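Local coordinates for alcohol dehydrogenase superfamily protein (Novosphingobium aromaticivorans, PDB 3GAZ) that probably acts as an NADP-dependent oxidoreductase of the medium-chain dehydrogenase/reductase type, at residues 136-141 / 265-269; 218-224 / 240-246. One frame throughout, in Å; residues are numbered along the deposited sequence.

Contact 1. Residues 136-141 / 265-269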
loop_
_atom_site.group_PDB
_atom_site.type_symbol
_atom_site.label_atom_id
_atom_site.label_comp_id
_atom_site.label_asym_id
_atom_site.label_seq_id
_atom_site.Cartn_x
_atom_site.Cartn_y
_atom_site.Cartn_z
ATOM N N ILE A 136 -1.155 -3.774 -20.556
ATOM C CA ILE A 136 -1.716 -2.536 -20.036
ATOM C C ILE A 136 -0.725 -1.387 -20.229
ATOM O O ILE A 136 -1.114 -0.276 -20.586
ATOM C CB ILE A 136 -2.063 -2.686 -18.536
ATOM C CG1 ILE A 136 -3.276 -3.609 -18.385
ATOM C CG2 ILE A 136 -2.340 -1.325 -17.913
ATOM C CD1 ILE A 136 -3.608 -3.962 -16.950
ATOM N N THR A 137 0.556 -1.660 -20.003
ATOM C CA THR A 137 1.576 -0.636 -20.161
ATOM C C THR A 137 1.621 -0.192 -21.623
ATOM O O THR A 137 1.601 1.005 -21.922
ATOM C CB THR A 137 2.959 -1.165 -19.723
ATOM O OG1 THR A 137 2.918 -1.498 -18.327
ATOM C CG2 THR A 137 4.035 -0.118 -19.956
ATOM N N ALA A 138 1.655 -1.163 -22.531
ATOM C CA ALA A 138 1.691 -0.878 -23.963
ATOM C C ALA A 138 0.444 -0.121 -24.413
ATOM O O ALA A 138 0.524 0.814 -25.217
ATOM C CB ALA A 138 1.808 -2.179 -24.746
ATOM N N TRP A 139 -0.705 -0.527 -23.889
ATOM C CA TRP A 139 -1.978 0.092 -24.248
ATOM C C TRP A 139 -2.121 1.533 -23.760
ATOM O O TRP A 139 -2.609 2.398 -24.496
ATOM C CB TRP A 139 -3.133 -0.749 -23.702
ATOM C CG TRP A 139 -4.487 -0.274 -24.134
ATOM C CD1 TRP A 139 -5.230 0.729 -23.577
ATOM C CD2 TRP A 139 -5.252 -0.775 -25.237
ATOM N NE1 TRP A 139 -6.414 0.881 -24.265
ATOM C CE2 TRP A 139 -6.453 -0.030 -25.286
ATOM C CE3 TRP A 139 -5.040 -1.785 -26.186
ATOM C CZ2 TRP A 139 -7.441 -0.262 -26.254
ATOM C CZ3 TRP A 139 -6.024 -2.016 -27.151
ATOM C CH2 TRP A 139 -7.209 -1.257 -27.172
ATOM N N GLU A 140 -1.705 1.801 -22.527
ATOM C CA GLU A 140 -1.827 3.155 -22.005
ATOM C C GLU A 140 -1.010 4.130 -22.836
ATOM O O GLU A 140 -1.404 5.279 -23.014
ATOM C CB GLU A 140 -1.383 3.228 -20.543
ATOM C CG GLU A 140 -2.166 2.308 -19.621
ATOM C CD GLU A 140 -2.101 2.737 -18.168
ATOM O OE1 GLU A 140 -1.010 3.144 -17.704
ATOM O OE2 GLU A 140 -3.148 2.656 -17.487
ATOM N N GLY A 141 0.124 3.665 -23.351
ATOM C CA GLY A 141 0.970 4.531 -24.148
ATOM C C GLY A 141 0.484 4.714 -25.569
ATOM O O GLY A 141 0.363 5.843 -26.060
ATOM N N GLY A 265 4.201 10.536 -20.542
ATOM C CA GLY A 265 4.741 9.493 -19.691
ATOM C C GLY A 265 3.710 8.413 -19.428
ATOM O O GLY A 265 2.510 8.650 -19.567
ATOM N N VAL A 266 4.172 7.223 -19.055
ATOM C CA VAL A 266 3.276 6.108 -18.756
ATOM C C VAL A 266 3.664 5.525 -17.401
ATOM O O VAL A 266 4.834 5.234 -17.162
ATOM C CB VAL A 266 3.376 4.984 -19.818
ATOM C CG1 VAL A 266 2.467 3.816 -19.428
ATOM C CG2 VAL A 266 2.976 5.520 -21.189
ATOM N N PHE A 267 2.685 5.366 -16.516
ATOM C CA PHE A 267 2.931 4.815 -15.186
ATOM C C PHE A 267 1.685 4.037 -14.775
ATOM O O PHE A 267 0.779 4.567 -14.136
ATOM C CB PHE A 267 3.217 5.946 -14.188
ATOM C CG PHE A 267 3.586 5.463 -12.815
ATOM C CD1 PHE A 267 4.588 4.511 -12.646
ATOM C CD2 PHE A 267 2.931 5.956 -11.689
ATOM C CE1 PHE A 267 4.933 4.051 -11.367
ATOM C CE2 PHE A 267 3.269 5.504 -10.412
ATOM C CZ PHE A 267 4.272 4.549 -10.254
ATOM N N THR A 268 1.652 2.769 -15.156
ATOM C CA THR A 268 0.513 1.896 -14.889
ATOM C C THR A 268 0.198 1.648 -13.418
ATOM O O THR A 268 -0.961 1.443 -13.051
ATOM C CB THR A 268 0.732 0.535 -15.592
ATOM O OG1 THR A 268 0.953 0.764 -16.990
ATOM C CG2 THR A 268 -0.469 -0.380 -15.430
ATOM N N LEU A 269 1.215 1.681 -12.571
ATOM C CA LEU A 269 1.013 1.404 -11.150
ATOM C C LEU A 269 0.086 2.339 -10.388
ATOM O O LEU A 269 -0.506 1.922 -9.385
ATOM C CB LEU A 269 2.357 1.370 -10.420
ATOM C CG LEU A 269 3.468 0.473 -10.975
ATOM C CD1 LEU A 269 4.640 0.460 -10.007
ATOM C CD2 LEU A 269 2.923 -0.913 -11.181
HETATM O O HOH W 1 -2.973 2.836 -15.051
HETATM O O HOH W 2 -0.040 5.466 -17.715
#
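Thr137 and Thr268 bring helix 136-141 and the irregular run 265-269 together, their CA atoms 5.9 Å apart; near the other end of the contact Gly141 CA lies 6.1 Å from Val266 CA. Between these two points the loop chain follows one flank of the helix and offers it Val266 and Thr268, while CB of Phe267 between them points away from the helix. Val266 straddles the helix flank: CG2 rests 3.7 Å from Gly141 CA, where the missing side chain leaves the backbone accessible to a branched residue, and CG1 lies near Thr137 O and Glu140 OE1. Thr268 suits its place because its two branches are chemically different. Its methyl CG2, anti to the backbone N (OG1 chi1 -56°), presses on Ile136 CG2 at 3.2 Å, a tight carbon pair. Its hydroxyl OG1 sits between Glu140 OE1 (3.2 Å) and Thr137 OG1 (3.3 Å), within hydrogen-bonding distance of both. Thr137 OG1 also bonds within its helix to Leu133 O. The helix is part of 132-145, and the loop leaves the last parallel strand of the Rossmann-type, probably nucleotide-binding sheet, 262-265, before helix 270-274; strand 90-94 of the GroES-like part, in this family the catalytic domain, brings Leu94 against Ile136 and Thr268. Two waters lie between Glu140 and the loop backbone, one near OE2 and Thr268 O, the other near OE1 and Phe267 N, but both sit unusually close to the carboxylate, which leaves these water links doubtful.

Contact 2. Residues 218-224 / 240-246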
loop_
_atom_site.group_PDB
_atom_site.type_symbol
_atom_site.label_atom_id
_atom_site.label_comp_id
_atom_site.label_asym_id
_atom_site.label_seq_id
_atom_site.Cartn_x
_atom_site.Cartn_y
_atom_site.Cartn_z
ATOM N N ASP A 218 5.537 8.849 -36.870
ATOM C CA ASP A 218 4.430 9.564 -36.228
ATOM C C ASP A 218 4.403 9.300 -34.722
ATOM O O ASP A 218 4.132 10.200 -33.921
ATOM C CB ASP A 218 3.079 9.124 -36.798
ATOM C CG ASP A 218 2.926 9.433 -38.274
ATOM O OD1 ASP A 218 3.237 10.571 -38.685
ATOM O OD2 ASP A 218 2.477 8.536 -39.018
ATOM N N LEU A 219 4.687 8.055 -34.345
ATOM C CA LEU A 219 4.664 7.658 -32.940
ATOM C C LEU A 219 5.862 6.794 -32.551
ATOM O O LEU A 219 6.189 5.835 -33.244
ATOM C CB LEU A 219 3.364 6.890 -32.663
ATOM C CG LEU A 219 3.085 6.337 -31.263
ATOM C CD1 LEU A 219 3.101 7.464 -30.228
ATOM C CD2 LEU A 219 1.721 5.646 -31.280
ATOM N N VAL A 220 6.523 7.146 -31.450
ATOM C CA VAL A 220 7.663 6.368 -30.965
ATOM C C VAL A 220 7.411 5.906 -29.530
ATOM O O VAL A 220 7.143 6.722 -28.648
ATOM C CB VAL A 220 8.973 7.185 -30.969
ATOM C CG1 VAL A 220 10.122 6.319 -30.440
ATOM C CG2 VAL A 220 9.294 7.676 -32.387
ATOM N N TYR A 221 7.487 4.599 -29.296
ATOM C CA TYR A 221 7.280 4.083 -27.950
ATOM C C TYR A 221 8.588 3.569 -27.361
ATOM O O TYR A 221 9.122 2.549 -27.794
ATOM C CB TYR A 221 6.243 2.951 -27.935
ATOM C CG TYR A 221 5.668 2.687 -26.551
ATOM C CD1 TYR A 221 6.497 2.617 -25.430
ATOM C CD2 TYR A 221 4.299 2.517 -26.363
ATOM C CE1 TYR A 221 5.978 2.387 -24.155
ATOM C CE2 TYR A 221 3.766 2.284 -25.089
ATOM C CZ TYR A 221 4.613 2.222 -23.990
ATOM O OH TYR A 221 4.101 1.999 -22.730
ATOM N N ASP A 222 9.097 4.292 -26.369
ATOM C CA ASP A 222 10.325 3.918 -25.692
ATOM C C ASP A 222 10.001 2.965 -24.548
ATOM O O ASP A 222 9.306 3.339 -23.605
ATOM C CB ASP A 222 11.018 5.164 -25.132
ATOM C CG ASP A 222 12.108 4.825 -24.139
ATOM O OD1 ASP A 222 12.895 3.897 -24.414
ATOM O OD2 ASP A 222 12.183 5.488 -23.083
ATOM N N THR A 223 10.494 1.731 -24.631
ATOM C CA THR A 223 10.248 0.765 -23.566
ATOM C C THR A 223 11.531 0.501 -22.792
ATOM O O THR A 223 11.546 -0.327 -21.881
ATOM C CB THR A 223 9.764 -0.599 -24.103
ATOM O OG1 THR A 223 10.877 -1.316 -24.651
ATOM C CG2 THR A 223 8.702 -0.415 -25.165
ATOM N N LEU A 224 12.603 1.201 -23.151
ATOM C CA LEU A 224 13.891 0.996 -22.496
ATOM C C LEU A 224 14.336 2.145 -21.590
ATOM O O LEU A 224 14.976 1.916 -20.566
ATOM C CB LEU A 224 14.962 0.712 -23.557
ATOM C CG LEU A 224 14.739 -0.589 -24.341
ATOM C CD1 LEU A 224 15.707 -0.685 -25.511
ATOM C CD2 LEU A 224 14.916 -1.775 -23.400
ATOM N N GLY A 240 5.095 15.030 -34.187
ATOM C CA GLY A 240 4.883 13.661 -33.736
ATOM C C GLY A 240 4.729 13.494 -32.232
ATOM O O GLY A 240 4.782 14.467 -31.479
ATOM N N HIS A 241 4.558 12.248 -31.792
ATOM C CA HIS A 241 4.369 11.950 -30.374
ATOM C C HIS A 241 5.297 10.839 -29.894
ATOM O O HIS A 241 5.444 9.809 -30.550
ATOM C CB HIS A 241 2.908 11.542 -30.135
ATOM C CG HIS A 241 2.472 11.603 -28.700
ATOM N ND1 HIS A 241 1.143 11.613 -28.331
ATOM C CD2 HIS A 241 3.181 11.654 -27.545
ATOM C CE1 HIS A 241 1.051 11.670 -27.014
ATOM N NE2 HIS A 241 2.274 11.696 -26.513
ATOM N N VAL A 242 5.915 11.054 -28.741
ATOM C CA VAL A 242 6.807 10.066 -28.146
ATOM C C VAL A 242 6.261 9.681 -26.770
ATOM O O VAL A 242 5.895 10.550 -25.984
ATOM C CB VAL A 242 8.239 10.635 -27.973
ATOM C CG1 VAL A 242 9.110 9.646 -27.195
ATOM C CG2 VAL A 242 8.860 10.918 -29.348
ATOM N N VAL A 243 6.170 8.386 -26.489
ATOM C CA VAL A 243 5.693 7.952 -25.177
ATOM C C VAL A 243 6.735 7.016 -24.569
ATOM O O VAL A 243 7.475 6.340 -25.287
ATOM C CB VAL A 243 4.321 7.221 -25.260
ATOM C CG1 VAL A 243 3.297 8.107 -25.963
ATOM C CG2 VAL A 243 4.467 5.896 -25.992
ATOM N N SER A 244 6.804 6.992 -23.245
ATOM C CA SER A 244 7.757 6.129 -22.560
ATOM C C SER A 244 7.172 5.607 -21.263
ATOM O O SER A 244 6.371 6.285 -20.616
ATOM C CB SER A 244 9.049 6.892 -22.250
ATOM O OG SER A 244 9.920 6.105 -21.450
ATOM N N CYS A 245 7.568 4.394 -20.892
ATOM C CA CYS A 245 7.106 3.796 -19.649
ATOM C C CYS A 245 8.290 3.675 -18.688
ATOM O O CYS A 245 8.224 2.976 -17.682
ATOM C CB CYS A 245 6.466 2.425 -19.909
ATOM S SG CYS A 245 7.496 1.233 -20.786
ATOM N N LEU A 246 9.374 4.376 -19.013
ATOM C CA LEU A 246 10.583 4.391 -18.191
ATOM C C LEU A 246 11.248 5.760 -18.275
ATOM O O LEU A 246 12.474 5.859 -18.234
ATOM C CB LEU A 246 11.582 3.323 -18.654
ATOM C CG LEU A 246 11.407 1.893 -18.141
ATOM C CD1 LEU A 246 12.420 0.979 -18.811
ATOM C CD2 LEU A 246 11.567 1.861 -16.624
#
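Tyr221 and Val243 stand side by side on one face of the sheet, on parallel strands 219-222 and 240-244 (axes 4.7 Å apart at 15°). Alternating bonds zip the strands together, as in Val243 N to Val220 O (2.9 Å). From Tyr221 CB, 3.9 Å from Val243 CG2, the ring slides its face under that methyl: CG and CD2 lie closest, CE2 and CZ stay under it, and CD1 lies near both it and Val243 O. The methyl, between its own backbone N and carbonyl carbon, stands 3.6 Å from the Tyr221 ring centroid: a CH-pi contact. CE1 meets Cys245 SG at the ring edge, a sulfur-aromatic contact, and OH passes Cys245 CB toward Thr137 O. Tyrosine suits the site because its ring gives Val243 CG2 a face while its hydroxyl reaches that carbonyl. On the other face, Ser244 OG donates to Asp222 OD2 (2.9 Å) from above the carboxylate plane and accepts from Leu246 N in an ST turn; Asp222 OD1 takes Leu224 N in an Asx turn, and Gly225 N. Helix 227-235 covers Val220 and Asp222, helix 132-145 packs on Leu219 and Tyr221, and strands 153-157 and 262-265 flank the pair in the Rossmann-type sheet.

The centres of contacts 1 and 2 are 11 Å apart, and the two touch directly. Along the chain the order is 136-141, 218-224, 240-246, 265-269, so the strand pair of contact 2 falls wholly between the two segments of contact 1. Strand 240-244 has 217-222 on one side and 262-265 on the other, and the loop of contact 1 continues from the latter. Helix 132-145 therefore meets both the sheet and the loop that leaves it: Thr137 O and Tyr221 OH form a probable hydrogen bond at 2.8 Å, and Thr137 CG2 packs on Cys245 CB. Together they join one helix to the second half of the probable NADP-binding Rossmann-type domain.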